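Local coordinates for periplasmic sugar-binding protein (Chloroflexus aurantiacus, PDB 4RXU) that binds D-glucose in its beta-pyranose form and probably serves as the solute-binding component of an ABC-type carbohydrate transporter, at residues Pro43-Asp48 / Ser116-Ile121; Gly276-Lys281 / Val296-Arg301; Gln285-Gly290 / Val343-Val348. All coordinates share one frame; numbering follows the deposited sequence.

Overall arrangement
All three contacts illustrate how chemistry follows place in a periplasmic binding protein. Contacts 1 and 2 are fully buried, their centres about 12 Å apart, and both hold the same glucose: contact 1 bonds it through two arginines and an aspartate, with a tryptophan alongside, contact 2 through an aspartate and a lysine. Both reach one mixed sheet, by strands 113-117 and 295-298, and they touch through Q47, whose NE2 probably bonds to E280 and to the carbonyl of D278. Contact 3, its centre about 19 Å from that of the chain, is only partly buried. It meets contact 2 where F297 packs on V343, and replaces charge pairing with aliphatic packing and an arginine on helix-end carbonyls.

Contact 1 of 3, residues Pro43-Asp48 / Ser116-Ile121; sequences PRWIQD and SYDRLI. With BGC (beta-D-glucopyranose), chain C.
R44 leaves its helix with CG anti to the backbone N (chi1 166°) and bends at chi2, while D118 also holds CG anti to its N, and the two side chains meet tip to tip. The place is the glucose pocket of a periplasmic binding protein fold, where the first turn of helix 44-59 faces the loop that follows strand 113-117. NH1 and NH2 of R44 both close on OD1 of D118, each at 2.9 Å, from the same face of the carboxylate and well above its plane. Along its NE-NH1 side the guanidinium grips D48 side-on, one nitrogen to each oxygen, with R44 NE 2.7 Å from D48 OD1 and NH1 on OD2. Y117 OH then donates to the anti lone pair of D48 OD2 at 2.7 Å, so a second-shell tyrosine steadies the aspartate that positions the arginine. The bonded oxygens of D48 and D118 lie in or near the guanidinium plane and fix its rotation. R44 NH2, besides its bond to D118, also donates to O3 of glucose at 2.9 Å. W45 lays CZ3 over the centre of the R44 guanidinium and turns its edge to D118 and R119. R119 stands steeply to that indole, planes 81° apart, with W45 CZ2 over one guanidinium face, toward its rim. E42 accepts from both W45 NE1 and R119 NH2, tying the indole to the arginine. R119 runs nearly straight bonds into the sugar, NE to O1 and NH2 to the ring oxygen O5. The other oxygen of D118, OD2, accepts the glucose O2 hydroxyl at 2.7 Å.

Contact 2 of 3, residues Gly276-Lys281 / Val296-Arg301; sequences GQDAEK and VFKDVR. With BGC (beta-D-glucopyranose), chain C.
V296, Q277 and K298 carry most of this buried contact, in which the loop after strand 269-274 lies against the end of strand 295-298. Q277 and V296 form a single beta bridge. V296 N donates to G276 O at 3.1 Å, and D278 N returns a nearly straight bond (175°) to V296 O. Alongside, Q277 CB packs 3.9 Å from V296 CB. The side chain of Q277 starts with CG between the backbone N and the carbonyl carbon (chi1 71°) and extends beyond it; its amide is fixed at both ends, NE2 on the carbonyl of P251 and OE1 on K298. The lysine crosses it obliquely and bends at chi3, and its NZ reaches Q277 OE1 at 2.7 Å, with the donor tilted from the carbonyl plane. The same ammonium group donates to O2 and O3 of glucose, at 2.9 and 3.0 Å, so three oxygens grip it. D278 OD1 lies 3.9 Å from K298 NZ, a long salt bridge that probably helps balance the buried positive charge. D278 chiefly serves the sugar, its two oxygens each taking one hydroxyl: O3 on OD1 and O4 on OD2, 2.5 Å in both cases. Behind these polar groups, A279 CB touches F297 CD1, and a water accepts from K298 N and bonds weakly to D278 O. A carboxylate on O3 and O4 and an ammonium on O2 and O3 grip neighbouring hydroxyls, the polar recognition expected of the sugar site in the cleft of a periplasmic binding protein.

Contact 3 of 3, residues Gln285-Gly290 / Val343-Val348; sequences QYIIDG and VTRDNV
A Schellman motif ends helix 281-288 at G290, and the turn leading from strand 332-343 into helix 348-354 reaches across to the C-terminal end of that first helix. R345 and I287 carry the contact. The arginine has CG anti to the carbonyl carbon (chi1 -76°), and its chain runs extended from CG to NE, toward the last carbonyls of the helix. There NE and NH2 both grip I288 O, side-on, at 3.2 and 3.1 Å, arriving from the same face of the carbonyl plane and above it. NE also makes a weak bond to I287 O, and R345 CG rests 3.3 Å from that same oxygen. I287 is the buried partner: its CG2 sits 3.6 Å from R345 N and 3.9 Å from T344 C, while CD1 comes near V343 O. Beyond the contact I287 also packs on T295 of strand 295-298. The turn opposite is held in shape by its own side chains. T344 OG1 accepts from D346 N in an ST turn, and N347 OD1 takes T344 N at 2.9 Å in a nearly straight bond. A positive guanidinium on carbonyls at the C-terminal end of a helix should interact favourably with the helix dipole, though probably modestly since R345 is exposed, and it supplies two N-H donors to I288 O, at the point where the helix stops.

Contact 1 of 3, residues Pro43-Asp48 / Ser116-Ile121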
loop_
_atom_site.group_PDB
_atom_site.type_symbol
_atom_site.label_atom_id
_atom_site.label_comp_id
_atom_site.label_asym_id
_atom_site.label_seq_id
_atom_site.Cartn_x
_atom_site.Cartn_y
_atom_site.Cartn_z
ATOM N N PRO A 43 -10.026 -3.184 0.911
ATOM C CA PRO A 43 -10.349 -2.927 2.330
ATOM C C PRO A 43 -9.642 -1.712 2.946
ATOM O O PRO A 43 -10.166 -1.072 3.841
ATOM C CB PRO A 43 -9.872 -4.202 3.026
ATOM C CG PRO A 43 -10.013 -5.257 2.002
ATOM C CD PRO A 43 -9.806 -4.617 0.653
ATOM N N ARG A 44 -8.450 -1.403 2.439
ATOM C CA ARG A 44 -7.631 -0.326 2.980
ATOM C C ARG A 44 -8.451 0.944 3.156
ATOM O O ARG A 44 -8.378 1.578 4.208
ATOM C CB ARG A 44 -6.421 -0.045 2.078
ATOM C CG ARG A 44 -5.682 1.262 2.364
ATOM C CD ARG A 44 -5.142 1.406 3.781
ATOM N NE ARG A 44 -4.886 2.816 4.025
ATOM C CZ ARG A 44 -3.817 3.506 3.633
ATOM N NH1 ARG A 44 -3.789 4.824 3.832
ATOM N NH2 ARG A 44 -2.769 2.921 3.066
ATOM N N TRP A 45 -9.244 1.293 2.131
ATOM C CA TRP A 45 -9.904 2.611 2.138
ATOM C C TRP A 45 -11.054 2.711 3.125
ATOM O O TRP A 45 -11.443 3.812 3.492
ATOM C CB TRP A 45 -10.305 3.087 0.727
ATOM C CG TRP A 45 -9.149 2.841 -0.170
ATOM C CD1 TRP A 45 -9.077 1.913 -1.141
ATOM C CD2 TRP A 45 -7.822 3.380 -0.029
ATOM N NE1 TRP A 45 -7.798 1.854 -1.655
ATOM C CE2 TRP A 45 -7.015 2.752 -0.985
ATOM C CE3 TRP A 45 -7.250 4.347 0.796
ATOM C CZ2 TRP A 45 -5.666 3.033 -1.118
ATOM C CZ3 TRP A 45 -5.917 4.633 0.653
ATOM C CH2 TRP A 45 -5.141 3.985 -0.292
ATOM N N ILE A 46 -11.566 1.572 3.564
ATOM C CA ILE A 46 -12.520 1.535 4.657
ATOM C C ILE A 46 -11.853 2.002 5.956
ATOM O O ILE A 46 -12.478 2.710 6.752
ATOM C CB ILE A 46 -13.133 0.125 4.799
ATOM C CG1 ILE A 46 -13.690 -0.382 3.459
ATOM C CG2 ILE A 46 -14.233 0.137 5.840
ATOM C CD1 ILE A 46 -14.754 0.480 2.825
ATOM N N GLN A 47 -10.584 1.637 6.156
ATOM C CA GLN A 47 -9.845 2.128 7.321
ATOM C C GLN A 47 -9.765 3.657 7.272
ATOM O O GLN A 47 -10.113 4.354 8.233
ATOM C CB GLN A 47 -8.449 1.544 7.410
ATOM C CG GLN A 47 -8.354 0.034 7.598
ATOM C CD GLN A 47 -7.000 -0.343 8.176
ATOM O OE1 GLN A 47 -6.575 0.211 9.210
ATOM N NE2 GLN A 47 -6.304 -1.261 7.515
ATOM N N ASP A 48 -9.317 4.196 6.137
ATOM C CA ASP A 48 -9.219 5.657 6.044
ATOM C C ASP A 48 -10.574 6.338 6.200
ATOM O O ASP A 48 -10.657 7.350 6.874
ATOM C CB ASP A 48 -8.560 6.103 4.743
ATOM C CG ASP A 48 -7.203 5.482 4.561
ATOM O OD1 ASP A 48 -7.172 4.251 4.358
ATOM O OD2 ASP A 48 -6.181 6.214 4.654
ATOM N N SER A 116 -2.355 15.165 -2.483
ATOM C CA SER A 116 -2.421 13.775 -2.885
ATOM C C SER A 116 -2.269 12.949 -1.585
ATOM O O SER A 116 -1.451 13.280 -0.738
ATOM C CB SER A 116 -1.303 13.497 -3.885
ATOM O OG SER A 116 -1.504 12.324 -4.653
ATOM N N TYR A 117 -3.099 11.920 -1.440
ATOM C CA TYR A 117 -3.274 11.221 -0.186
ATOM C C TYR A 117 -3.001 9.739 -0.389
ATOM O O TYR A 117 -3.666 9.083 -1.181
ATOM C CB TYR A 117 -4.696 11.412 0.312
ATOM C CG TYR A 117 -4.968 10.729 1.640
ATOM C CD1 TYR A 117 -4.536 11.264 2.831
ATOM C CD2 TYR A 117 -5.645 9.529 1.678
ATOM C CE1 TYR A 117 -4.765 10.615 4.031
ATOM C CE2 TYR A 117 -5.908 8.891 2.872
ATOM C CZ TYR A 117 -5.448 9.436 4.043
ATOM O OH TYR A 117 -5.697 8.771 5.216
ATOM N N ASP A 118 -1.996 9.258 0.337
ATOM C CA ASP A 118 -1.512 7.875 0.326
ATOM C C ASP A 118 -0.813 7.513 -0.975
ATOM O O ASP A 118 0.311 7.033 -0.947
ATOM C CB ASP A 118 -2.580 6.835 0.638
ATOM C CG ASP A 118 -1.964 5.501 0.903
ATOM O OD1 ASP A 118 -1.534 5.293 2.062
ATOM O OD2 ASP A 118 -1.834 4.687 -0.053
ATOM N N ARG A 119 -1.513 7.680 -2.095
ATOM C CA ARG A 119 -0.992 7.414 -3.433
ATOM C C ARG A 119 -0.751 8.727 -4.122
ATOM O O ARG A 119 -1.460 9.715 -3.871
ATOM C CB ARG A 119 -2.001 6.634 -4.270
ATOM C CG ARG A 119 -2.336 5.276 -3.733
ATOM C CD ARG A 119 -3.450 4.663 -4.552
ATOM N NE ARG A 119 -3.726 3.307 -4.149
ATOM C CZ ARG A 119 -4.732 2.583 -4.603
ATOM N NH1 ARG A 119 -5.602 3.112 -5.452
ATOM N NH2 ARG A 119 -4.874 1.339 -4.190
ATOM N N LEU A 120 0.251 8.725 -4.993
ATOM C CA LEU A 120 0.688 9.924 -5.672
ATOM C C LEU A 120 0.033 10.102 -7.047
ATOM O O LEU A 120 0.055 9.212 -7.886
ATOM C CB LEU A 120 2.213 9.846 -5.827
ATOM C CG LEU A 120 2.940 11.082 -6.356
ATOM C CD1 LEU A 120 2.648 12.319 -5.517
ATOM C CD2 LEU A 120 4.432 10.780 -6.452
ATOM N N ILE A 121 -0.547 11.277 -7.267
ATOM C CA ILE A 121 -0.961 11.702 -8.602
ATOM C C ILE A 121 0.284 12.042 -9.400
ATOM O O ILE A 121 1.148 12.776 -8.930
ATOM C CB ILE A 121 -1.884 12.933 -8.540
ATOM C CG1 ILE A 121 -3.193 12.518 -7.866
ATOM C CG2 ILE A 121 -2.149 13.458 -9.945
ATOM C CD1 ILE A 121 -4.204 13.623 -7.678
HETATM C C2 BGC C . -2.044 1.364 -0.126
HETATM C C3 BGC C . -2.053 0.046 0.622
HETATM C C4 BGC C . -3.224 -0.797 0.139
HETATM C C5 BGC C . -3.226 -0.921 -1.385
HETATM C C6 BGC C . -4.456 -1.608 -1.934
HETATM C C1 BGC C . -1.907 0.968 -1.586
HETATM O O1 BGC C . -1.646 2.059 -2.419
HETATM O O2 BGC C . -0.940 2.158 0.322
HETATM O O3 BGC C . -2.161 0.328 2.014
HETATM O O4 BGC C . -3.067 -2.133 0.656
HETATM O O5 BGC C . -3.134 0.356 -1.986
HETATM O O6 BGC C . -5.660 -1.046 -1.406
#

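Contact 2 of 3, residues Gly276-Lys281 / Val296-Arg301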
loop_
_atom_site.group_PDB
_atom_site.type_symbol
_atom_site.label_atom_id
_atom_site.label_comp_id
_atom_site.label_asym_id
_atom_site.label_seq_id
_atom_site.Cartn_x
_atom_site.Cartn_y
_atom_site.Cartn_z
ATOM N N GLY A 276 2.954 -8.945 4.286
ATOM C CA GLY A 276 1.718 -8.190 4.054
ATOM C C GLY A 276 1.854 -6.754 4.520
ATOM O O GLY A 276 2.930 -6.306 4.873
ATOM N N GLN A 277 0.755 -6.016 4.454
ATOM C CA GLN A 277 0.689 -4.688 5.040
ATOM C C GLN A 277 -0.759 -4.260 5.207
ATOM O O GLN A 277 -1.629 -4.770 4.514
ATOM C CB GLN A 277 1.409 -3.632 4.192
ATOM C CG GLN A 277 0.703 -3.280 2.897
ATOM C CD GLN A 277 1.439 -2.201 2.139
ATOM O OE1 GLN A 277 1.578 -1.072 2.614
ATOM N NE2 GLN A 277 1.927 -2.546 0.960
ATOM N N ASP A 278 -0.935 -3.327 6.146
ATOM C CA ASP A 278 -2.180 -2.589 6.461
ATOM C C ASP A 278 -2.770 -3.014 7.814
ATOM O O ASP A 278 -3.656 -2.342 8.337
ATOM C CB ASP A 278 -3.275 -2.751 5.401
ATOM C CG ASP A 278 -2.921 -2.130 4.042
ATOM O OD1 ASP A 278 -1.959 -1.339 3.921
ATOM O OD2 ASP A 278 -3.678 -2.425 3.090
ATOM N N ALA A 279 -2.298 -4.136 8.372
ATOM C CA ALA A 279 -2.827 -4.629 9.652
ATOM C C ALA A 279 -4.354 -4.750 9.616
ATOM O O ALA A 279 -5.050 -4.411 10.573
ATOM C CB ALA A 279 -2.358 -3.777 10.828
ATOM N N GLU A 280 -4.867 -5.287 8.517
ATOM C CA GLU A 280 -6.283 -5.624 8.446
ATOM C C GLU A 280 -6.589 -6.652 9.545
ATOM O O GLU A 280 -5.788 -7.534 9.823
ATOM C CB GLU A 280 -6.645 -6.162 7.057
ATOM C CG GLU A 280 -6.513 -5.098 5.940
ATOM C CD GLU A 280 -7.556 -3.976 5.977
ATOM O OE1 GLU A 280 -8.619 -4.141 6.625
ATOM O OE2 GLU A 280 -7.319 -2.922 5.341
ATOM N N LYS A 281 -7.770 -6.548 10.144
ATOM C CA LYS A 281 -8.127 -7.398 11.280
ATOM C C LYS A 281 -7.971 -8.877 10.956
ATOM O O LYS A 281 -7.432 -9.634 11.758
ATOM C CB LYS A 281 -9.526 -7.061 11.796
ATOM C CG LYS A 281 -9.570 -5.679 12.435
ATOM C CD LYS A 281 -10.946 -5.318 12.958
ATOM C CE LYS A 281 -11.014 -3.924 13.530
ATOM N NZ LYS A 281 -12.389 -3.636 14.027
ATOM N N VAL A 296 3.108 -5.129 7.704
ATOM C CA VAL A 296 3.630 -3.792 7.911
ATOM C C VAL A 296 2.474 -2.890 8.359
ATOM O O VAL A 296 1.499 -2.688 7.634
ATOM C CB VAL A 296 4.384 -3.214 6.700
ATOM C CG1 VAL A 296 4.845 -1.807 7.026
ATOM C CG2 VAL A 296 5.583 -4.095 6.350
ATOM N N PHE A 297 2.586 -2.382 9.586
ATOM C CA PHE A 297 1.559 -1.532 10.184
ATOM C C PHE A 297 1.805 -0.104 9.747
ATOM O O PHE A 297 2.882 0.429 9.957
ATOM C CB PHE A 297 1.638 -1.624 11.713
ATOM C CG PHE A 297 0.806 -0.603 12.454
ATOM C CD1 PHE A 297 -0.539 -0.418 12.142
ATOM C CD2 PHE A 297 1.362 0.173 13.465
ATOM C CE1 PHE A 297 -1.297 0.511 12.827
ATOM C CE2 PHE A 297 0.593 1.104 14.155
ATOM C CZ PHE A 297 -0.729 1.276 13.821
ATOM N N LYS A 298 0.785 0.496 9.142
ATOM C CA LYS A 298 0.789 1.882 8.690
ATOM C C LYS A 298 -0.326 2.603 9.449
ATOM O O LYS A 298 -1.501 2.309 9.238
ATOM C CB LYS A 298 0.582 1.948 7.170
ATOM C CG LYS A 298 1.442 0.950 6.390
ATOM C CD LYS A 298 1.627 1.246 4.923
ATOM C CE LYS A 298 0.307 1.375 4.202
ATOM N NZ LYS A 298 0.557 1.410 2.732
ATOM N N ASP A 299 0.044 3.471 10.388
ATOM C CA ASP A 299 -0.933 4.032 11.300
ATOM C C ASP A 299 -1.773 5.069 10.573
ATOM O O ASP A 299 -1.394 6.224 10.443
ATOM C CB ASP A 299 -0.231 4.610 12.539
ATOM C CG ASP A 299 -1.179 4.929 13.666
ATOM O OD1 ASP A 299 -2.393 5.140 13.403
ATOM O OD2 ASP A 299 -0.699 4.967 14.821
ATOM N N VAL A 300 -2.926 4.611 10.096
ATOM C CA VAL A 300 -3.866 5.455 9.366
ATOM C C VAL A 300 -4.355 6.632 10.196
ATOM O O VAL A 300 -4.727 7.665 9.651
ATOM C CB VAL A 300 -5.036 4.603 8.800
ATOM C CG1 VAL A 300 -6.077 5.485 8.121
ATOM C CG2 VAL A 300 -4.526 3.571 7.800
ATOM N N ARG A 301 -4.358 6.512 11.518
ATOM C CA ARG A 301 -4.692 7.685 12.339
ATOM C C ARG A 301 -3.738 8.857 12.086
ATOM O O ARG A 301 -4.150 10.017 12.023
ATOM C CB ARG A 301 -4.668 7.345 13.842
ATOM C CG ARG A 301 -5.570 6.188 14.213
ATOM C CD ARG A 301 -5.385 5.787 15.657
ATOM N NE ARG A 301 -4.040 5.297 15.897
ATOM C CZ ARG A 301 -3.594 4.864 17.065
ATOM N NH1 ARG A 301 -4.392 4.878 18.134
ATOM N NH2 ARG A 301 -2.337 4.448 17.162
HETATM C C2 BGC C . -2.044 1.364 -0.126
HETATM C C3 BGC C . -2.053 0.046 0.622
HETATM C C4 BGC C . -3.224 -0.797 0.139
HETATM C C5 BGC C . -3.226 -0.921 -1.385
HETATM C C6 BGC C . -4.456 -1.608 -1.934
HETATM C C1 BGC C . -1.907 0.968 -1.586
HETATM O O1 BGC C . -1.646 2.059 -2.419
HETATM O O2 BGC C . -0.940 2.158 0.322
HETATM O O3 BGC C . -2.161 0.328 2.014
HETATM O O4 BGC C . -3.067 -2.133 0.656
HETATM O O5 BGC C . -3.134 0.356 -1.986
HETATM O O6 BGC C . -5.660 -1.046 -1.406
HETATM O O HOH W 1 -1.947 -0.313 8.952
#

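Contact 3 of 3, residues Gln285-Gly290 / Val343-Val348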
loop_
_atom_site.group_PDB
_atom_site.type_symbol
_atom_site.label_atom_id
_atom_site.label_comp_id
_atom_site.label_asym_id
_atom_site.label_seq_id
_atom_site.Cartn_x
_atom_site.Cartn_y
_atom_site.Cartn_z
ATOM N N GLN A 285 -5.492 -11.634 12.760
ATOM C CA GLN A 285 -5.886 -12.949 13.260
ATOM C C GLN A 285 -5.048 -14.048 12.616
ATOM O O GLN A 285 -4.619 -14.968 13.289
ATOM C CB GLN A 285 -7.364 -13.197 13.045
ATOM C CG GLN A 285 -7.898 -14.359 13.886
ATOM C CD GLN A 285 -7.710 -14.170 15.387
ATOM O OE1 GLN A 285 -8.235 -13.225 15.957
ATOM N NE2 GLN A 285 -6.902 -15.044 16.020
ATOM N N TYR A 286 -4.839 -13.993 11.302
ATOM C CA TYR A 286 -3.905 -14.957 10.677
ATOM C C TYR A 286 -2.539 -14.943 11.338
ATOM O O TYR A 286 -1.937 -15.995 11.505
ATOM C CB TYR A 286 -3.710 -14.712 9.188
ATOM C CG TYR A 286 -4.664 -15.441 8.250
ATOM C CD1 TYR A 286 -6.003 -15.664 8.576
ATOM C CD2 TYR A 286 -4.234 -15.848 6.979
ATOM C CE1 TYR A 286 -6.856 -16.319 7.694
ATOM C CE2 TYR A 286 -5.081 -16.489 6.086
ATOM C CZ TYR A 286 -6.381 -16.740 6.449
ATOM O OH TYR A 286 -7.200 -17.370 5.564
ATOM N N ILE A 287 -2.028 -13.763 11.669
ATOM C CA ILE A 287 -0.711 -13.670 12.313
ATOM C C ILE A 287 -0.746 -14.355 13.672
ATOM O O ILE A 287 0.114 -15.190 13.981
ATOM C CB ILE A 287 -0.229 -12.221 12.437
ATOM C CG1 ILE A 287 0.103 -11.686 11.040
ATOM C CG2 ILE A 287 0.995 -12.132 13.339
ATOM C CD1 ILE A 287 0.293 -10.191 10.974
ATOM N N ILE A 288 -1.778 -14.072 14.448
ATOM C CA ILE A 288 -1.948 -14.737 15.755
ATOM C C ILE A 288 -1.952 -16.257 15.584
ATOM O O ILE A 288 -1.271 -16.984 16.335
ATOM C CB ILE A 288 -3.246 -14.275 16.448
ATOM C CG1 ILE A 288 -3.132 -12.806 16.856
ATOM C CG2 ILE A 288 -3.529 -15.172 17.647
ATOM C CD1 ILE A 288 -4.423 -12.163 17.262
ATOM N N ASP A 289 -2.689 -16.721 14.578
ATOM C CA ASP A 289 -2.927 -18.132 14.347
ATOM C C ASP A 289 -1.842 -18.835 13.542
ATOM O O ASP A 289 -1.969 -20.034 13.252
ATOM C CB ASP A 289 -4.252 -18.337 13.632
ATOM C CG ASP A 289 -5.460 -17.944 14.469
ATOM O OD1 ASP A 289 -5.366 -17.816 15.699
ATOM O OD2 ASP A 289 -6.535 -17.769 13.877
ATOM N N GLY A 290 -0.782 -18.121 13.186
ATOM C CA GLY A 290 0.347 -18.727 12.492
ATOM C C GLY A 290 0.145 -18.974 11.007
ATOM O O GLY A 290 0.797 -19.834 10.436
ATOM N N VAL A 343 5.035 -5.766 12.045
ATOM C CA VAL A 343 4.282 -6.450 13.085
ATOM C C VAL A 343 4.267 -7.954 12.852
ATOM O O VAL A 343 3.867 -8.442 11.786
ATOM C CB VAL A 343 2.868 -5.873 13.220
ATOM C CG1 VAL A 343 2.062 -6.698 14.217
ATOM C CG2 VAL A 343 2.993 -4.417 13.652
ATOM N N THR A 344 4.675 -8.665 13.896
ATOM C CA THR A 344 4.644 -10.108 13.934
ATOM C C THR A 344 3.959 -10.494 15.239
ATOM O O THR A 344 3.539 -9.633 15.998
ATOM C CB THR A 344 6.070 -10.667 13.967
ATOM O OG1 THR A 344 6.721 -10.273 15.194
ATOM C CG2 THR A 344 6.850 -10.150 12.787
ATOM N N ARG A 345 3.873 -11.785 15.513
ATOM C CA ARG A 345 3.355 -12.231 16.818
ATOM C C ARG A 345 4.058 -11.599 18.017
ATOM O O ARG A 345 3.447 -11.365 19.063
ATOM C CB ARG A 345 3.529 -13.711 16.953
ATOM C CG ARG A 345 2.544 -14.489 16.155
ATOM C CD ARG A 345 3.045 -15.910 16.096
ATOM N NE ARG A 345 1.955 -16.857 16.008
ATOM C CZ ARG A 345 2.124 -18.158 16.188
ATOM N NH1 ARG A 345 3.331 -18.619 16.459
ATOM N NH2 ARG A 345 1.095 -18.986 16.090
ATOM N N ASP A 346 5.353 -11.353 17.875
ATOM C CA ASP A 346 6.164 -10.874 19.006
ATOM C C ASP A 346 5.750 -9.465 19.485
ATOM O O ASP A 346 5.901 -9.157 20.657
ATOM C CB ASP A 346 7.656 -10.935 18.647
ATOM C CG ASP A 346 8.110 -12.355 18.254
ATOM O OD1 ASP A 346 7.592 -13.344 18.834
ATOM O OD2 ASP A 346 8.965 -12.483 17.347
ATOM N N ASN A 347 5.203 -8.632 18.585
ATOM C CA ASN A 347 4.864 -7.238 18.907
ATOM C C ASN A 347 3.459 -6.813 18.511
ATOM O O ASN A 347 3.147 -5.635 18.529
ATOM C CB ASN A 347 5.893 -6.232 18.346
ATOM C CG ASN A 347 5.850 -6.134 16.853
ATOM O OD1 ASN A 347 5.459 -7.088 16.207
ATOM N ND2 ASN A 347 6.230 -4.981 16.303
ATOM N N VAL A 348 2.603 -7.764 18.169
ATOM C CA VAL A 348 1.245 -7.387 17.782
ATOM C C VAL A 348 0.511 -6.605 18.891
ATOM O O VAL A 348 -0.175 -5.596 18.633
ATOM C CB VAL A 348 0.426 -8.565 17.246
ATOM C CG1 VAL A 348 0.390 -9.720 18.224
ATOM C CG2 VAL A 348 -0.972 -8.092 16.908
#